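PDB 6SKY: Serine/threonine-protein kinase Tel1 from Chaetomium thermophilum, which probably phosphorylates serine or threonine followed by glutamine in target proteins, using ATP, to start checkpoint signalling after DNA damage. Local coordinates for residues Phe2398-Leu2403 / Leu2842-Leu2847; Ser2436-His2441 / Lys2447-Leu2452; Tyr2466-Gly2471 / Arg2488-Ile2493. One frame throughout, in Å; residues are numbered along the deposited sequence.

Contact 1: Phe2398-Leu2403 / Leu2842-Leu2847; sequences FMALWL and LRHDTL. Unlike the reference sequence in segment 2842-2847: Leu2847 (reference Phe).
His2844, in the loop that follows helix 2832-2843, carries this contact, reaching across to Ala2400 and Leu2403 on helix 2394-2404. Its CB points toward that helix. With CG opposite the carbonyl carbon and beside the backbone N (chi1 -52°), the ring is carried over to the helix surface at Ala2400. Its leading atom there is a carbon: His2844 CE1 lies 3.7 Å from Ala2400 O and 4.0 Å from Ala2400 CB. Ala2400 O lies oblique to the ring, and no hydrogen bond crosses the contact. Alanine suits the spot because its lone methyl lets an imidazole come up to the helix backbone. The stem of the histidine is used as well, since Leu2403 CD1 packs 4.1 Å from His2844 CB. These two side chains run past one another in opposite directions, each lying alongside the other. Shortening His2844 to alanine would keep the CB that meets Leu2403 but remove the ring, and would probably open a gap over Ala2400 CB and O. Further along, Asp2845 turns its CB away from helix 2394-2404; its carboxylate forms a salt bridge with Arg2617 of helix 2616-2632 and a hydrogen bond with Ser2436 OG. The contact thus joins a helix in the FAT region to a loop in the kinase region, with helix 2348-2387 behind Leu2401 and helix 2444-2459 touching Leu2403 through Phe2445.

Contact 2: Ser2436-His2441 / Lys2447-Leu2452; sequences SRLQDH and KLLIDL
Leu2438 CD2 and Gln2439 O are what meet Ile2450, and no flat side chain takes part in the packing on the helix; the nearest thing to a stack lies within the loop itself. One face of the His2441 ring is covered by Gln2439 CB, 4.1 Å above the plane and over its centre, and His2441 ND1 gives a weak hydrogen bond to Asp2440 O. This folds the end of the loop upon itself, while the packing on the helix falls to the residues before it. Leu2438 lies across the two neighbouring side chains Leu2449 and Ile2450, obliquely to both. A single methyl does the touching: Leu2438 CD2 is 3.7 Å from Ile2450 CG1 and 4.1 Å from Leu2449 CG. Leu2449 in turn holds its CG anti to the backbone N (chi1 -170°), which sends CD2 toward Arg2437, 3.8 Å from Arg2437 CB and 3.7 Å from Arg2437 O. Arginine can serve here because its chain bends at chi2 and chi3: the aliphatic root stays on the leucine and the guanidinium group is led away from the helix. Ile2450 CD1 reaches to 3.8 Å from Gln2439 O. Leu2434, on helix 2431-2434, also touches Leu2449, and Asp2440 OD2 forms a salt bridge with Arg2488 NE of helix 2483-2497. Chemically, then, the loop rests on its helix by methyl packing on side-chain carbons and on the loop's carbonyl oxygens, with no hydrogen bond across; Leu2438, Leu2449 and Ile2450 supply most of the apolar surface, and the charge of Asp2440 is met by another helix, which is consistent with an attachment held largely by apolar packing.

Contact 3: Tyr2466-Gly2471 / Arg2488-Ile2493; sequences YHIWTG and RATDKI
This is a helix-helix packing contact in an alpha-helical part of the chain, where helix 2461-2472 crosses helix 2483-2497, the next modelled helix. The axes of the two short segments come within 8.7 Å, their directions 129° apart, so the helices run more antiparallel than parallel. Thr2490 points at the junction between Ile2468 and Gly2471, about one turn apart on the first helix. Its OG1 is taken up by a hydrogen bond to Arg2486 O on its own helix, and the methyl, anti to the backbone N (chi1 -40° for OG1), is presented across the gap. Threonine thus offers a compact apolar methyl while its hydroxyl is satisfied. Thr2490 CG2 sits 3.8 Å from Gly2471 CA; a side chain here would point toward the threonine, so glycine suits the close approach. Ile2468 lies obliquely across the threonine, and its buried side chain also meets Val2453 on helix 2444-2459. About one turn beyond Thr2490, Ile2493 extends the apolar strip: Ile2468 CD1 lies 4.2 Å from Ile2493 CG2 and 3.9 Å from Thr2490 CG2.

Overall arrangement
Contacts 1 and 3 are buried, whereas contact 2 is only partly so, and all three lie away from the nucleotide and magnesium sites. In sequence they differ sharply: contact 1 brings together segments more than 400 residues apart and encloses the other two, which are local pairings in series. Helix 2444-2459 is common ground, giving a segment to contact 2 and touching residues of contacts 1 and 3, for example where Ile2450 packs on Ile2493. Contact 1 rests on an imidazole against a helix, contact 2 on aliphatic branches with charges at its margin, and contact 3 on a threonine methyl among isoleucines and a glycine.

Contact 1: Phe2398-Leu2403 / Leu2842-Leu2847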
loop_
_atom_site.group_PDB
_atom_site.type_symbol
_atom_site.label_atom_id
_atom_site.label_comp_id
_atom_site.label_asym_id
_atom_site.label_seq_id
_atom_site.Cartn_x
_atom_site.Cartn_y
_atom_site.Cartn_z
ATOM N N PHE A 2398 6.675 -32.834 -1.357
ATOM C CA PHE A 2398 6.627 -34.173 -0.793
ATOM C C PHE A 2398 7.976 -34.855 -0.888
ATOM O O PHE A 2398 8.385 -35.554 0.038
ATOM C CB PHE A 2398 5.577 -35.029 -1.490
ATOM C CG PHE A 2398 5.798 -36.494 -1.293
ATOM C CD1 PHE A 2398 5.443 -37.101 -0.113
ATOM C CD2 PHE A 2398 6.397 -37.255 -2.269
ATOM C CE1 PHE A 2398 5.664 -38.431 0.078
ATOM C CE2 PHE A 2398 6.619 -38.584 -2.074
ATOM C CZ PHE A 2398 6.251 -39.171 -0.900
ATOM N N MET A 2399 8.675 -34.683 -2.007
ATOM C CA MET A 2399 9.950 -35.360 -2.196
ATOM C C MET A 2399 10.992 -34.846 -1.219
ATOM O O MET A 2399 11.719 -35.631 -0.608
ATOM C CB MET A 2399 10.416 -35.176 -3.636
ATOM C CG MET A 2399 11.498 -36.125 -4.054
ATOM S SD MET A 2399 11.090 -37.809 -3.581
ATOM C CE MET A 2399 9.621 -38.093 -4.554
ATOM N N ALA A 2400 11.085 -33.527 -1.064
ATOM C CA ALA A 2400 12.003 -32.970 -0.076
ATOM C C ALA A 2400 11.679 -33.489 1.317
ATOM O O ALA A 2400 12.567 -33.936 2.056
ATOM C CB ALA A 2400 11.942 -31.448 -0.112
ATOM N N LEU A 2401 10.399 -33.463 1.681
ATOM C CA LEU A 2401 9.987 -33.879 3.013
ATOM C C LEU A 2401 10.253 -35.357 3.252
ATOM O O LEU A 2401 10.587 -35.758 4.367
ATOM C CB LEU A 2401 8.513 -33.563 3.197
ATOM C CG LEU A 2401 7.899 -33.788 4.561
ATOM C CD1 LEU A 2401 8.485 -32.816 5.539
ATOM C CD2 LEU A 2401 6.426 -33.590 4.436
ATOM N N TRP A 2402 10.105 -36.186 2.227
ATOM C CA TRP A 2402 10.324 -37.614 2.398
ATOM C C TRP A 2402 11.800 -37.949 2.442
ATOM O O TRP A 2402 12.210 -38.843 3.183
ATOM C CB TRP A 2402 9.658 -38.388 1.273
ATOM C CG TRP A 2402 9.784 -39.861 1.395
ATOM C CD1 TRP A 2402 9.812 -40.584 2.539
ATOM C CD2 TRP A 2402 9.896 -40.798 0.327
ATOM N NE1 TRP A 2402 9.930 -41.915 2.256
ATOM C CE2 TRP A 2402 9.986 -42.072 0.899
ATOM C CE3 TRP A 2402 9.928 -40.681 -1.062
ATOM C CZ2 TRP A 2402 10.106 -43.219 0.135
ATOM C CZ3 TRP A 2402 10.044 -41.820 -1.815
ATOM C CH2 TRP A 2402 10.132 -43.070 -1.217
ATOM N N LEU A 2403 12.618 -37.261 1.647
ATOM C CA LEU A 2403 14.043 -37.553 1.667
ATOM C C LEU A 2403 14.699 -37.044 2.938
ATOM O O LEU A 2403 15.713 -37.597 3.366
ATOM C CB LEU A 2403 14.726 -36.957 0.440
ATOM C CG LEU A 2403 14.334 -37.536 -0.919
ATOM C CD1 LEU A 2403 15.288 -37.074 -1.989
ATOM C CD2 LEU A 2403 14.280 -39.039 -0.874
ATOM N N LEU A 2842 17.073 -29.369 -4.591
ATOM C CA LEU A 2842 18.467 -29.420 -5.019
ATOM C C LEU A 2842 19.402 -29.794 -3.879
ATOM O O LEU A 2842 20.485 -30.328 -4.119
ATOM C CB LEU A 2842 18.876 -28.070 -5.598
ATOM C CG LEU A 2842 20.032 -28.082 -6.569
ATOM C CD1 LEU A 2842 19.673 -29.052 -7.634
ATOM C CD2 LEU A 2842 20.215 -26.716 -7.143
ATOM N N ARG A 2843 19.019 -29.497 -2.637
ATOM C CA ARG A 2843 19.902 -29.742 -1.503
ATOM C C ARG A 2843 20.030 -31.220 -1.166
ATOM O O ARG A 2843 21.034 -31.626 -0.576
ATOM C CB ARG A 2843 19.399 -28.976 -0.285
ATOM C CG ARG A 2843 20.442 -28.728 0.766
ATOM C CD ARG A 2843 19.807 -28.610 2.136
ATOM N NE ARG A 2843 18.883 -27.489 2.242
ATOM C CZ ARG A 2843 19.227 -26.283 2.679
ATOM N NH1 ARG A 2843 18.324 -25.317 2.750
ATOM N NH2 ARG A 2843 20.474 -26.042 3.044
ATOM N N HIS A 2844 19.037 -32.031 -1.519
ATOM C CA HIS A 2844 19.059 -33.467 -1.294
ATOM C C HIS A 2844 19.531 -34.229 -2.518
ATOM O O HIS A 2844 19.197 -35.405 -2.678
ATOM C CB HIS A 2844 17.676 -33.950 -0.873
ATOM C CG HIS A 2844 17.105 -33.184 0.273
ATOM N ND1 HIS A 2844 15.838 -32.648 0.251
ATOM C CD2 HIS A 2844 17.636 -32.849 1.470
ATOM C CE1 HIS A 2844 15.612 -32.018 1.389
ATOM N NE2 HIS A 2844 16.686 -32.127 2.146
ATOM N N ASP A 2845 20.280 -33.577 -3.391
ATOM C CA ASP A 2845 20.885 -34.213 -4.552
ATOM C C ASP A 2845 22.345 -34.479 -4.212
ATOM O O ASP A 2845 23.135 -33.544 -4.069
ATOM C CB ASP A 2845 20.743 -33.330 -5.784
ATOM C CG ASP A 2845 20.957 -34.084 -7.062
ATOM O OD1 ASP A 2845 21.230 -35.295 -6.990
ATOM O OD2 ASP A 2845 20.846 -33.472 -8.139
ATOM N N THR A 2846 22.693 -35.756 -4.072
ATOM C CA THR A 2846 24.025 -36.120 -3.609
ATOM C C THR A 2846 25.107 -35.701 -4.595
ATOM O O THR A 2846 26.246 -35.440 -4.193
ATOM C CB THR A 2846 24.092 -37.627 -3.376
ATOM O OG1 THR A 2846 22.861 -38.075 -2.804
ATOM C CG2 THR A 2846 25.220 -37.968 -2.434
ATOM N N LEU A 2847 24.772 -35.619 -5.874
ATOM C CA LEU A 2847 25.753 -35.490 -6.935
ATOM C C LEU A 2847 25.930 -34.068 -7.432
ATOM O O LEU A 2847 26.717 -33.850 -8.353
ATOM C CB LEU A 2847 25.365 -36.394 -8.103
ATOM C CG LEU A 2847 25.376 -37.892 -7.820
ATOM C CD1 LEU A 2847 24.747 -38.651 -8.958
ATOM C CD2 LEU A 2847 26.794 -38.338 -7.619
#

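Contact 2: Ser2436-His2441 / Lys2447-Leu2452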
loop_
_atom_site.group_PDB
_atom_site.type_symbol
_atom_site.label_atom_id
_atom_site.label_comp_id
_atom_site.label_asym_id
_atom_site.label_seq_id
_atom_site.Cartn_x
_atom_site.Cartn_y
_atom_site.Cartn_z
ATOM N N SER A 2436 19.538 -40.402 -7.770
ATOM C CA SER A 2436 20.754 -40.078 -7.046
ATOM C C SER A 2436 20.766 -40.640 -5.638
ATOM O O SER A 2436 21.829 -40.688 -5.016
ATOM C CB SER A 2436 20.936 -38.562 -6.992
ATOM O OG SER A 2436 21.723 -38.179 -5.888
ATOM N N ARG A 2437 19.616 -41.062 -5.123
ATOM C CA ARG A 2437 19.503 -41.618 -3.786
ATOM C C ARG A 2437 19.371 -43.130 -3.795
ATOM O O ARG A 2437 19.121 -43.724 -2.747
ATOM C CB ARG A 2437 18.310 -41.005 -3.061
ATOM C CG ARG A 2437 18.385 -39.517 -2.902
ATOM C CD ARG A 2437 19.408 -39.146 -1.865
ATOM N NE ARG A 2437 19.156 -39.837 -0.609
ATOM C CZ ARG A 2437 18.654 -39.262 0.474
ATOM N NH1 ARG A 2437 18.358 -37.974 0.469
ATOM N NH2 ARG A 2437 18.457 -39.976 1.568
ATOM N N LEU A 2438 19.524 -43.761 -4.950
ATOM C CA LEU A 2438 19.389 -45.205 -5.035
ATOM C C LEU A 2438 20.558 -45.888 -4.354
ATOM O O LEU A 2438 21.711 -45.494 -4.528
ATOM C CB LEU A 2438 19.318 -45.648 -6.489
ATOM C CG LEU A 2438 18.053 -45.305 -7.246
ATOM C CD1 LEU A 2438 18.174 -45.763 -8.666
ATOM C CD2 LEU A 2438 16.893 -45.976 -6.581
ATOM N N GLN A 2439 20.251 -46.915 -3.570
ATOM C CA GLN A 2439 21.255 -47.759 -2.947
ATOM C C GLN A 2439 20.637 -49.121 -2.702
ATOM O O GLN A 2439 19.416 -49.274 -2.701
ATOM C CB GLN A 2439 21.774 -47.157 -1.646
ATOM C CG GLN A 2439 22.892 -46.178 -1.854
ATOM C CD GLN A 2439 23.321 -45.527 -0.585
ATOM O OE1 GLN A 2439 22.794 -45.824 0.482
ATOM N NE2 GLN A 2439 24.284 -44.628 -0.680
ATOM N N ASP A 2440 21.484 -50.115 -2.509
ATOM C CA ASP A 2440 21.018 -51.465 -2.219
ATOM C C ASP A 2440 21.289 -51.723 -0.740
ATOM O O ASP A 2440 22.364 -52.183 -0.357
ATOM C CB ASP A 2440 21.688 -52.488 -3.113
ATOM C CG ASP A 2440 23.157 -52.245 -3.261
ATOM O OD1 ASP A 2440 23.583 -51.090 -3.070
ATOM O OD2 ASP A 2440 23.890 -53.204 -3.571
ATOM N N HIS A 2441 20.297 -51.412 0.090
ATOM C CA HIS A 2441 20.439 -51.509 1.528
ATOM C C HIS A 2441 19.377 -52.358 2.202
ATOM O O HIS A 2441 19.495 -52.603 3.407
ATOM C CB HIS A 2441 20.424 -50.112 2.162
ATOM C CG HIS A 2441 21.735 -49.403 2.075
ATOM N ND1 HIS A 2441 22.858 -49.987 1.534
ATOM C CD2 HIS A 2441 22.106 -48.162 2.463
ATOM C CE1 HIS A 2441 23.866 -49.136 1.593
ATOM N NE2 HIS A 2441 23.436 -48.020 2.152
ATOM N N LYS A 2447 13.291 -49.970 -0.639
ATOM C CA LYS A 2447 12.314 -50.792 -1.338
ATOM C C LYS A 2447 11.189 -49.953 -1.917
ATOM O O LYS A 2447 10.554 -50.365 -2.890
ATOM C CB LYS A 2447 11.759 -51.860 -0.406
ATOM C CG LYS A 2447 12.779 -52.902 -0.037
ATOM C CD LYS A 2447 12.172 -53.989 0.814
ATOM C CE LYS A 2447 13.115 -55.170 0.930
ATOM N NZ LYS A 2447 12.469 -56.321 1.611
ATOM N N LEU A 2448 10.926 -48.783 -1.340
ATOM C CA LEU A 2448 9.944 -47.879 -1.926
ATOM C C LEU A 2448 10.552 -47.047 -3.043
ATOM O O LEU A 2448 9.916 -46.834 -4.080
ATOM C CB LEU A 2448 9.363 -46.965 -0.855
ATOM C CG LEU A 2448 8.607 -47.616 0.294
ATOM C CD1 LEU A 2448 8.393 -46.614 1.388
ATOM C CD2 LEU A 2448 7.294 -48.137 -0.195
ATOM N N LEU A 2449 11.789 -46.591 -2.859
ATOM C CA LEU A 2449 12.421 -45.735 -3.851
ATOM C C LEU A 2449 12.728 -46.495 -5.131
ATOM O O LEU A 2449 12.531 -45.971 -6.232
ATOM C CB LEU A 2449 13.689 -45.132 -3.265
ATOM C CG LEU A 2449 14.358 -44.037 -4.072
ATOM C CD1 LEU A 2449 13.360 -42.974 -4.395
ATOM C CD2 LEU A 2449 15.482 -43.461 -3.284
ATOM N N ILE A 2450 13.206 -47.732 -5.015
ATOM C CA ILE A 2450 13.522 -48.515 -6.200
ATOM C C ILE A 2450 12.255 -48.870 -6.962
ATOM O O ILE A 2450 12.233 -48.853 -8.197
ATOM C CB ILE A 2450 14.326 -49.758 -5.795
ATOM C CG1 ILE A 2450 15.779 -49.361 -5.562
ATOM C CG2 ILE A 2450 14.219 -50.836 -6.840
ATOM C CD1 ILE A 2450 16.629 -50.459 -5.019
ATOM N N ASP A 2451 11.171 -49.155 -6.246
ATOM C CA ASP A 2451 9.917 -49.472 -6.914
ATOM C C ASP A 2451 9.340 -48.249 -7.610
ATOM O O ASP A 2451 8.810 -48.353 -8.720
ATOM C CB ASP A 2451 8.927 -50.040 -5.908
ATOM C CG ASP A 2451 7.681 -50.580 -6.561
ATOM O OD1 ASP A 2451 7.808 -51.389 -7.500
ATOM O OD2 ASP A 2451 6.571 -50.209 -6.132
ATOM N N LEU A 2452 9.449 -47.077 -6.987
ATOM C CA LEU A 2452 8.977 -45.859 -7.631
ATOM C C LEU A 2452 9.781 -45.544 -8.883
ATOM O O LEU A 2452 9.211 -45.188 -9.919
ATOM C CB LEU A 2452 9.042 -44.695 -6.651
ATOM C CG LEU A 2452 8.689 -43.314 -7.185
ATOM C CD1 LEU A 2452 7.211 -43.213 -7.409
ATOM C CD2 LEU A 2452 9.150 -42.259 -6.227
#

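Contact 3: Tyr2466-Gly2471 / Arg2488-Ile2493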
loop_
_atom_site.group_PDB
_atom_site.type_symbol
_atom_site.label_atom_id
_atom_site.label_comp_id
_atom_site.label_asym_id
_atom_site.label_seq_id
_atom_site.Cartn_x
_atom_site.Cartn_y
_atom_site.Cartn_z
ATOM N N TYR A 2466 17.261 -43.096 -19.706
ATOM C CA TYR A 2466 18.610 -42.565 -19.842
ATOM C C TYR A 2466 19.270 -42.364 -18.489
ATOM O O TYR A 2466 20.481 -42.558 -18.359
ATOM C CB TYR A 2466 18.587 -41.264 -20.622
ATOM C CG TYR A 2466 18.569 -41.476 -22.103
ATOM C CD1 TYR A 2466 19.721 -41.808 -22.780
ATOM C CD2 TYR A 2466 17.403 -41.351 -22.824
ATOM C CE1 TYR A 2466 19.712 -42.008 -24.126
ATOM C CE2 TYR A 2466 17.386 -41.548 -24.170
ATOM C CZ TYR A 2466 18.542 -41.877 -24.818
ATOM O OH TYR A 2466 18.527 -42.077 -26.172
ATOM N N HIS A 2467 18.498 -41.990 -17.473
ATOM C CA HIS A 2467 19.033 -41.937 -16.121
ATOM C C HIS A 2467 19.471 -43.310 -15.660
ATOM O O HIS A 2467 20.530 -43.458 -15.043
ATOM C CB HIS A 2467 17.995 -41.374 -15.161
ATOM C CG HIS A 2467 17.706 -39.927 -15.372
ATOM N ND1 HIS A 2467 16.541 -39.479 -15.948
ATOM C CD2 HIS A 2467 18.435 -38.825 -15.094
ATOM C CE1 HIS A 2467 16.563 -38.163 -16.011
ATOM N NE2 HIS A 2467 17.703 -37.741 -15.503
ATOM N N ILE A 2468 18.671 -44.333 -15.955
ATOM C CA ILE A 2468 19.056 -45.685 -15.565
ATOM C C ILE A 2468 20.318 -46.119 -16.295
ATOM O O ILE A 2468 21.228 -46.701 -15.695
ATOM C CB ILE A 2468 17.896 -46.664 -15.803
ATOM C CG1 ILE A 2468 16.728 -46.303 -14.900
ATOM C CG2 ILE A 2468 18.341 -48.073 -15.548
ATOM C CD1 ILE A 2468 17.127 -46.007 -13.490
ATOM N N TRP A 2469 20.403 -45.841 -17.595
ATOM C CA TRP A 2469 21.586 -46.225 -18.356
ATOM C C TRP A 2469 22.831 -45.548 -17.807
ATOM O O TRP A 2469 23.865 -46.190 -17.613
ATOM C CB TRP A 2469 21.406 -45.889 -19.835
ATOM C CG TRP A 2469 22.461 -46.501 -20.689
ATOM C CD1 TRP A 2469 22.419 -47.718 -21.275
ATOM C CD2 TRP A 2469 23.728 -45.936 -21.031
ATOM N NE1 TRP A 2469 23.575 -47.950 -21.967
ATOM C CE2 TRP A 2469 24.396 -46.866 -21.831
ATOM C CE3 TRP A 2469 24.360 -44.726 -20.739
ATOM C CZ2 TRP A 2469 25.658 -46.630 -22.343
ATOM C CZ3 TRP A 2469 25.612 -44.498 -21.246
ATOM C CH2 TRP A 2469 26.247 -45.439 -22.038
ATOM N N THR A 2470 22.756 -44.245 -17.554
ATOM C CA THR A 2470 23.910 -43.538 -17.018
ATOM C C THR A 2470 24.291 -44.060 -15.643
ATOM O O THR A 2470 25.476 -44.146 -15.312
ATOM C CB THR A 2470 23.621 -42.048 -16.955
ATOM O OG1 THR A 2470 23.252 -41.591 -18.256
ATOM C CG2 THR A 2470 24.840 -41.300 -16.500
ATOM N N GLY A 2471 23.307 -44.418 -14.824
ATOM C CA GLY A 2471 23.626 -44.924 -13.504
ATOM C C GLY A 2471 24.289 -46.284 -13.540
ATOM O O GLY A 2471 25.163 -46.576 -12.725
ATOM N N ARG A 2488 25.214 -50.405 -8.137
ATOM C CA ARG A 2488 24.629 -51.736 -8.022
ATOM C C ARG A 2488 23.109 -51.688 -8.078
ATOM O O ARG A 2488 22.477 -52.519 -8.746
ATOM C CB ARG A 2488 25.097 -52.395 -6.732
ATOM C CG ARG A 2488 26.538 -52.836 -6.765
ATOM C CD ARG A 2488 26.893 -53.633 -5.529
ATOM N NE ARG A 2488 26.816 -52.821 -4.321
ATOM C CZ ARG A 2488 26.887 -53.311 -3.090
ATOM N NH1 ARG A 2488 27.030 -54.615 -2.907
ATOM N NH2 ARG A 2488 26.807 -52.503 -2.045
ATOM N N ALA A 2489 22.502 -50.724 -7.386
ATOM C CA ALA A 2489 21.048 -50.615 -7.399
ATOM C C ALA A 2489 20.533 -50.272 -8.787
ATOM O O ALA A 2489 19.549 -50.860 -9.258
ATOM C CB ALA A 2489 20.592 -49.573 -6.389
ATOM N N THR A 2490 21.178 -49.322 -9.462
ATOM C CA THR A 2490 20.743 -48.995 -10.810
ATOM C C THR A 2490 20.957 -50.163 -11.760
ATOM O O THR A 2490 20.166 -50.354 -12.686
ATOM C CB THR A 2490 21.466 -47.752 -11.305
ATOM O OG1 THR A 2490 21.573 -46.815 -10.234
ATOM C CG2 THR A 2490 20.684 -47.109 -12.407
ATOM N N ASP A 2491 21.984 -50.981 -11.525
ATOM C CA ASP A 2491 22.178 -52.164 -12.354
ATOM C C ASP A 2491 21.057 -53.172 -12.152
ATOM O O ASP A 2491 20.599 -53.797 -13.115
ATOM C CB ASP A 2491 23.527 -52.799 -12.045
ATOM C CG ASP A 2491 24.331 -53.086 -13.287
ATOM O OD1 ASP A 2491 23.766 -52.999 -14.394
ATOM O OD2 ASP A 2491 25.534 -53.394 -13.158
ATOM N N LYS A 2492 20.603 -53.350 -10.912
ATOM C CA LYS A 2492 19.469 -54.245 -10.681
ATOM C C LYS A 2492 18.209 -53.730 -11.363
ATOM O O LYS A 2492 17.455 -54.509 -11.960
ATOM C CB LYS A 2492 19.224 -54.422 -9.186
ATOM C CG LYS A 2492 20.391 -55.029 -8.449
ATOM C CD LYS A 2492 20.166 -55.014 -6.959
ATOM C CE LYS A 2492 21.471 -55.219 -6.222
ATOM N NZ LYS A 2492 21.276 -55.243 -4.750
ATOM N N ILE A 2493 17.965 -52.419 -11.293
ATOM C CA ILE A 2493 16.792 -51.858 -11.963
ATOM C C ILE A 2493 16.900 -52.032 -13.473
ATOM O O ILE A 2493 15.902 -52.278 -14.150
ATOM C CB ILE A 2493 16.593 -50.382 -11.586
ATOM C CG1 ILE A 2493 16.215 -50.246 -10.124
ATOM C CG2 ILE A 2493 15.497 -49.760 -12.418
ATOM C CD1 ILE A 2493 15.894 -48.844 -9.743
#